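Long-range contacts in endonuclease NucS (Thermococcus kodakarensis KOD1, PDB 5GKG), which binds DNA as an endonuclease and probably cleaves both 3' and 5' single-stranded extremities of branched DNA structures: residues 28-33 against 57-62; 188-193 against 210-215. The protein carries 1 engineered substitution. All coordinates share one frame; numbering follows the deposited sequence.

Interaction 1. Residues 28-33 against 57-62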
# COMPACT_ATOMS: atom_id res chain seq x y z
N GLU A 28 20.64 17.47 -2.32
CA GLU A 28 19.37 17.04 -1.76
C GLU A 28 18.23 17.26 -2.76
O GLU A 28 17.13 17.64 -2.39
CB GLU A 28 19.09 17.77 -0.46
CG GLU A 28 18.57 16.85 0.59
CD GLU A 28 19.15 17.14 1.95
OE1 GLU A 28 18.76 18.18 2.52
OE2 GLU A 28 20.01 16.33 2.41
N ALA A 29 18.53 16.99 -4.02
CA ALA A 29 17.59 17.15 -5.12
C ALA A 29 16.90 15.81 -5.49
O ALA A 29 17.22 14.75 -4.94
CB ALA A 29 18.32 17.72 -6.32
N MET A 30 15.96 15.86 -6.42
CA MET A 30 15.35 14.64 -6.91
C MET A 30 16.11 14.18 -8.13
O MET A 30 16.46 14.97 -9.01
CB MET A 30 13.87 14.84 -7.23
CG MET A 30 13.07 15.31 -6.03
SD MET A 30 11.30 15.10 -6.20
CE MET A 30 11.20 13.31 -6.34
N LEU A 31 16.39 12.89 -8.17
CA LEU A 31 17.12 12.33 -9.26
C LEU A 31 16.13 11.51 -10.06
O LEU A 31 15.44 10.65 -9.50
CB LEU A 31 18.29 11.47 -8.76
CG LEU A 31 19.02 10.72 -9.87
CD1 LEU A 31 19.79 11.71 -10.70
CD2 LEU A 31 19.91 9.63 -9.32
N THR A 32 16.04 11.78 -11.37
CA THR A 32 15.17 11.00 -12.24
C THR A 32 15.96 10.50 -13.44
O THR A 32 16.63 11.28 -14.12
CB THR A 32 13.94 11.83 -12.72
OG1 THR A 32 13.19 12.28 -11.59
CG2 THR A 32 13.02 10.98 -13.62
N ILE A 33 15.86 9.19 -13.68
CA ILE A 33 16.57 8.54 -14.78
C ILE A 33 15.59 7.78 -15.67
O ILE A 33 14.67 7.13 -15.16
CB ILE A 33 17.67 7.56 -14.27
CG1 ILE A 33 18.81 8.33 -13.58
CG2 ILE A 33 18.20 6.65 -15.41
CD1 ILE A 33 19.79 7.47 -12.78
N ILE A 57 13.38 6.87 -9.86
CA ILE A 57 13.38 8.10 -9.09
C ILE A 57 14.06 7.87 -7.75
O ILE A 57 13.79 6.90 -7.06
CB ILE A 57 11.96 8.64 -8.89
CG1 ILE A 57 11.43 9.19 -10.20
CG2 ILE A 57 11.92 9.74 -7.83
CD1 ILE A 57 9.96 9.35 -10.17
N VAL A 58 15.01 8.74 -7.42
CA VAL A 58 15.67 8.68 -6.13
C VAL A 58 15.39 9.99 -5.44
O VAL A 58 15.74 11.05 -5.93
CB VAL A 58 17.18 8.44 -6.25
CG1 VAL A 58 17.82 8.28 -4.86
CG2 VAL A 58 17.44 7.20 -7.10
N LYS A 59 14.70 9.90 -4.31
CA LYS A 59 14.35 11.08 -3.53
C LYS A 59 15.48 11.44 -2.58
O LYS A 59 16.29 10.59 -2.18
CB LYS A 59 13.06 10.84 -2.76
CG LYS A 59 11.88 10.63 -3.66
CD LYS A 59 10.59 10.69 -2.88
CE LYS A 59 9.41 10.34 -3.77
NZ LYS A 59 8.19 10.92 -3.17
N PRO A 60 15.54 12.73 -2.22
CA PRO A 60 16.56 13.15 -1.25
C PRO A 60 16.40 12.49 0.12
O PRO A 60 17.39 12.41 0.82
CB PRO A 60 16.37 14.67 -1.17
CG PRO A 60 15.07 14.96 -1.80
CD PRO A 60 14.82 13.87 -2.80
N ASP A 61 15.22 11.99 0.51
CA ASP A 61 15.14 11.29 1.81
C ASP A 61 15.48 9.80 1.71
O ASP A 61 15.37 9.06 2.68
CB ASP A 61 13.77 11.49 2.46
CG ASP A 61 12.68 10.59 1.88
OD1 ASP A 61 12.83 10.04 0.78
OD2 ASP A 61 11.65 10.48 2.57
N GLY A 62 15.90 9.35 0.52
CA GLY A 62 16.36 7.99 0.36
C GLY A 62 15.39 7.09 -0.38
O GLY A 62 15.77 6.01 -0.82
O HOH W 1 18.48 12.19 -4.52
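Leu31 and Val58 form a hydrogen-bonded pair in the antiparallel sheet of the N-terminal PH-like domain. Their backbones bond twice: Leu31 N donates to Val58 O (3.0 Å), and Val58 N returns a bond to Leu31 O (2.9 Å). The two side chains run side by side, CB against CB at 4.1 Å, on the face where Leu31 also meets Val21 and Ala24 of helix 14-27.

The other face is packed just as closely. Thr32 and Ile57, a non-hydrogen-bonded pair, lie alongside each other, with CG1 of Ile57 next to OG1 of Thr32. Met30 reaches this face by a bend at its thioether (chi3 63°), which carries CE to 3.9 Å from Ile57 CG2; the same methyl lies beside CG of Lys59. Ile57 also packs on Ile57 of the second subunit, so an alanine here would probably leave the Met30 methyl without its branched partner and open a gap at the subunit interface. NZ of Lys59 is hydrogen-bonded to that subunit, among others to Gln68 O.

Beyond Lys59 the contact comes to the surface, although Pro60 still packs broadly on Glu28 and Ala29, and a type I turn leads the chain away through Gly62. At this more open end Pro60 turns toward residues 28-33, its CB 3.6 Å from CG of exposed Glu28. No direct backbone bond joins Ala29 to the turn; a water donates to Ala29 O at 2.9 Å and to Val58 O at 3.3 Å.

Interaction 2. Residues 188-193 against 210-215. With MG (magnesium ion), chain E; nucleotides of chain D; nucleotides of chain C.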
# COMPACT_ATOMS: atom_id res chain seq x y z
N HIS A 188 -12.82 -8.61 7.86
CA HIS A 188 -11.72 -8.11 8.68
C HIS A 188 -12.23 -7.20 9.84
O HIS A 188 -11.84 -7.40 10.99
CB HIS A 188 -10.74 -7.36 7.75
CG HIS A 188 -9.78 -6.46 8.45
ND1 HIS A 188 -8.64 -6.92 9.08
CD2 HIS A 188 -9.75 -5.11 8.58
CE1 HIS A 188 -7.97 -5.90 9.60
NE2 HIS A 188 -8.63 -4.79 9.31
N ALA A 189 -13.11 -6.25 9.54
CA ALA A 189 -13.67 -5.33 10.52
C ALA A 189 -14.49 -6.05 11.58
O ALA A 189 -14.39 -5.72 12.76
CB ALA A 189 -14.55 -4.27 9.83
N VAL A 190 -15.31 -7.01 11.17
CA VAL A 190 -16.21 -7.66 12.11
C VAL A 190 -15.38 -8.53 13.05
O VAL A 190 -15.68 -8.62 14.24
CB VAL A 190 -17.28 -8.49 11.40
CG1 VAL A 190 -18.12 -9.16 12.42
CG2 VAL A 190 -18.17 -7.60 10.54
N ARG A 191 -14.31 -9.11 12.51
CA ARG A 191 -13.35 -9.89 13.28
C ARG A 191 -12.67 -9.03 14.36
O ARG A 191 -12.47 -9.49 15.49
CB ARG A 191 -12.28 -10.50 12.37
CG ARG A 191 -12.77 -11.59 11.47
CD ARG A 191 -11.62 -12.46 10.99
NE ARG A 191 -12.07 -13.21 9.83
CZ ARG A 191 -11.82 -12.87 8.57
NH1 ARG A 191 -11.06 -11.81 8.27
NH2 ARG A 191 -12.30 -13.62 7.59
N GLN A 192 -12.31 -7.80 13.99
CA GLN A 192 -11.79 -6.82 14.94
C GLN A 192 -12.83 -6.60 16.05
O GLN A 192 -12.54 -6.80 17.23
CB GLN A 192 -11.46 -5.50 14.23
CG GLN A 192 -10.00 -5.06 14.18
CD GLN A 192 -9.82 -3.78 13.37
OE1 GLN A 192 -9.69 -2.63 13.90
NE2 GLN A 192 -9.84 -3.95 12.06
N LEU A 193 -14.04 -6.19 15.65
CA LEU A 193 -15.15 -5.94 16.56
C LEU A 193 -15.44 -7.11 17.51
O LEU A 193 -15.49 -6.92 18.72
CB LEU A 193 -16.42 -5.60 15.77
CG LEU A 193 -17.62 -5.20 16.64
CD1 LEU A 193 -17.23 -4.18 17.70
CD2 LEU A 193 -18.77 -4.65 15.81
N GLY A 210 -21.28 -4.58 20.85
CA GLY A 210 -20.43 -4.16 19.75
C GLY A 210 -21.24 -3.47 18.69
O GLY A 210 -22.30 -3.95 18.31
N ILE A 211 -20.67 -2.43 18.11
CA ILE A 211 -21.33 -1.73 17.02
C ILE A 211 -20.34 -1.44 15.92
O ILE A 211 -19.28 -0.84 16.15
CB ILE A 211 -21.95 -0.41 17.47
CG1 ILE A 211 -22.96 -0.61 18.59
CG2 ILE A 211 -22.62 0.26 16.29
CD1 ILE A 211 -23.82 0.61 18.81
N LEU A 212 -20.67 -1.89 14.71
CA LEU A 212 -19.84 -1.61 13.56
C LEU A 212 -20.42 -0.40 12.86
O LEU A 212 -21.58 -0.40 12.46
CB LEU A 212 -19.76 -2.81 12.62
CG LEU A 212 -19.17 -2.65 11.21
CD1 LEU A 212 -17.89 -1.85 11.17
CD2 LEU A 212 -18.90 -4.02 10.74
N VAL A 213 -19.60 0.63 12.75
CA VAL A 213 -20.02 1.91 12.21
C VAL A 213 -19.29 2.15 10.87
O VAL A 213 -18.05 2.20 10.81
CB VAL A 213 -19.76 3.04 13.23
CG1 VAL A 213 -20.30 4.37 12.72
CG2 VAL A 213 -20.40 2.68 14.58
N ALA A 214 -20.07 2.33 9.82
CA ALA A 214 -19.53 2.31 8.46
C ALA A 214 -20.61 2.70 7.45
O ALA A 214 -21.80 2.61 7.73
CB ALA A 214 -18.98 0.92 8.13
N PRO A 215 -20.19 3.18 6.28
CA PRO A 215 -21.16 3.54 5.24
C PRO A 215 -21.96 2.32 4.71
O PRO A 215 -23.12 2.47 4.34
CB PRO A 215 -20.28 4.16 4.16
CG PRO A 215 -18.86 3.68 4.47
CD PRO A 215 -18.80 3.52 5.92
MG MG E . -10.45 -0.35 14.28
P DA D 6 -8.24 -0.22 11.78
OP1 DA D 6 -9.63 -0.09 12.28
OP2 DA D 6 -7.85 -1.41 10.98
O5' DA D 6 -7.91 1.08 10.95
C5' DA D 6 -7.80 2.32 11.62
C4' DA D 6 -7.20 3.36 10.71
O4' DA D 6 -5.84 2.99 10.38
C3' DA D 6 -7.92 3.54 9.39
O3' DA D 6 -7.84 4.89 9.02
C2' DA D 6 -7.14 2.62 8.44
C1' DA D 6 -5.72 2.75 8.98
N9 DA D 6 -4.91 1.54 8.82
C8 DA D 6 -5.20 0.30 9.27
N7 DA D 6 -4.27 -0.58 9.04
C5 DA D 6 -3.29 0.13 8.40
C6 DA D 6 -2.03 -0.24 7.88
N6 DA D 6 -1.54 -1.49 7.94
N1 DA D 6 -1.29 0.71 7.29
C2 DA D 6 -1.77 1.95 7.24
N3 DA D 6 -2.93 2.42 7.69
C4 DA D 6 -3.65 1.45 8.26
P DA C 5 -11.16 -13.60 4.43
OP1 DA C 5 -11.19 -14.87 5.19
OP2 DA C 5 -11.62 -12.34 5.05
O5' DA C 5 -9.66 -13.38 3.95
C5' DA C 5 -9.02 -14.35 3.18
C4' DA C 5 -7.76 -13.79 2.56
O4' DA C 5 -8.10 -12.77 1.57
C3' DA C 5 -6.78 -13.12 3.54
O3' DA C 5 -5.48 -13.64 3.33
C2' DA C 5 -6.86 -11.64 3.16
C1' DA C 5 -7.16 -11.72 1.68
N9 DA C 5 -7.74 -10.49 1.14
C8 DA C 5 -8.77 -9.76 1.65
N7 DA C 5 -9.07 -8.70 0.94
C5 DA C 5 -8.14 -8.72 -0.09
C6 DA C 5 -7.91 -7.84 -1.20
N6 DA C 5 -8.62 -6.74 -1.43
N1 DA C 5 -6.91 -8.16 -2.04
C2 DA C 5 -6.20 -9.27 -1.81
N3 DA C 5 -6.32 -10.15 -0.82
C4 DA C 5 -7.32 -9.81 0.01
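The guanidinium of Arg191 and the imidazole of His188 each present an edge to a DNA phosphate, while Leu193, Val190 and Ala189 of the same helix pack on Leu212 and Gly210. OP2 of DA5 of chain C lies in the guanidinium plane and takes a bond from Arg191 NH2 (2.9 Å, 161° at the hydrogen) and a weak one from NH1 (3.3 Å). OP1 of that phosphate approaches obliquely and receives only a weak bond from NH2. The edge of the His188 ring faces the other phosphate, with NE2 3.8 Å from OP2 of DA6 of chain D. Gln192 reaches the magnesium ion, which also binds DA6 OP1 at 2.2 Å and Glu179. Glu179 and Lys181 match the E-x-K signature of PD-(D/E)XK nucleases.

The opposite flank of the helix is wholly apolar toward 210-215. With chi1 at -175° Leu193 swings CG over the strand, and its two methyls divide the work: CD1 rests on Gly210 CA at 3.8 Å, where no side chain intervenes, and CD2 meets Leu212 CB, also at 3.8 Å. Leu212 in turn sends CD2 to 3.7 Å from Val190 CG2, the two side chains crossing at about a right angle.

The axes of 188-193 and 210-214 pass 9.0 Å apart at 149°, roughly antiparallel; helix 187-204 is the connection in the beta-alpha-beta unit that starts with strand 175-180. Leu193 reaches Val177 of that strand, and helix 219-227 packs against both Val190 and Leu212.

In the fold
Interactions 1 and 2 lie in different domains, on opposite sides of the chain's centre, with their nearest atoms about 26 Å apart, and they share no strand or helix. Both are largely buried, but among the residues that touch across each contact, an exposed one (Glu28) occurs only in interaction 1. Its two strands are held by paired backbone bonds; in interaction 2 no hydrogen bond joins helix to strand, and hydrocarbon contacts do all the work. Polar chemistry there is instead directed outward from the helix, to DNA phosphates and magnesium. Each contact also touches the second subunit: 28-33 with 57-62 through apolar side chains, Lys59 and Asp61, 188-193 with 210-215 through Arg191 and Gln192.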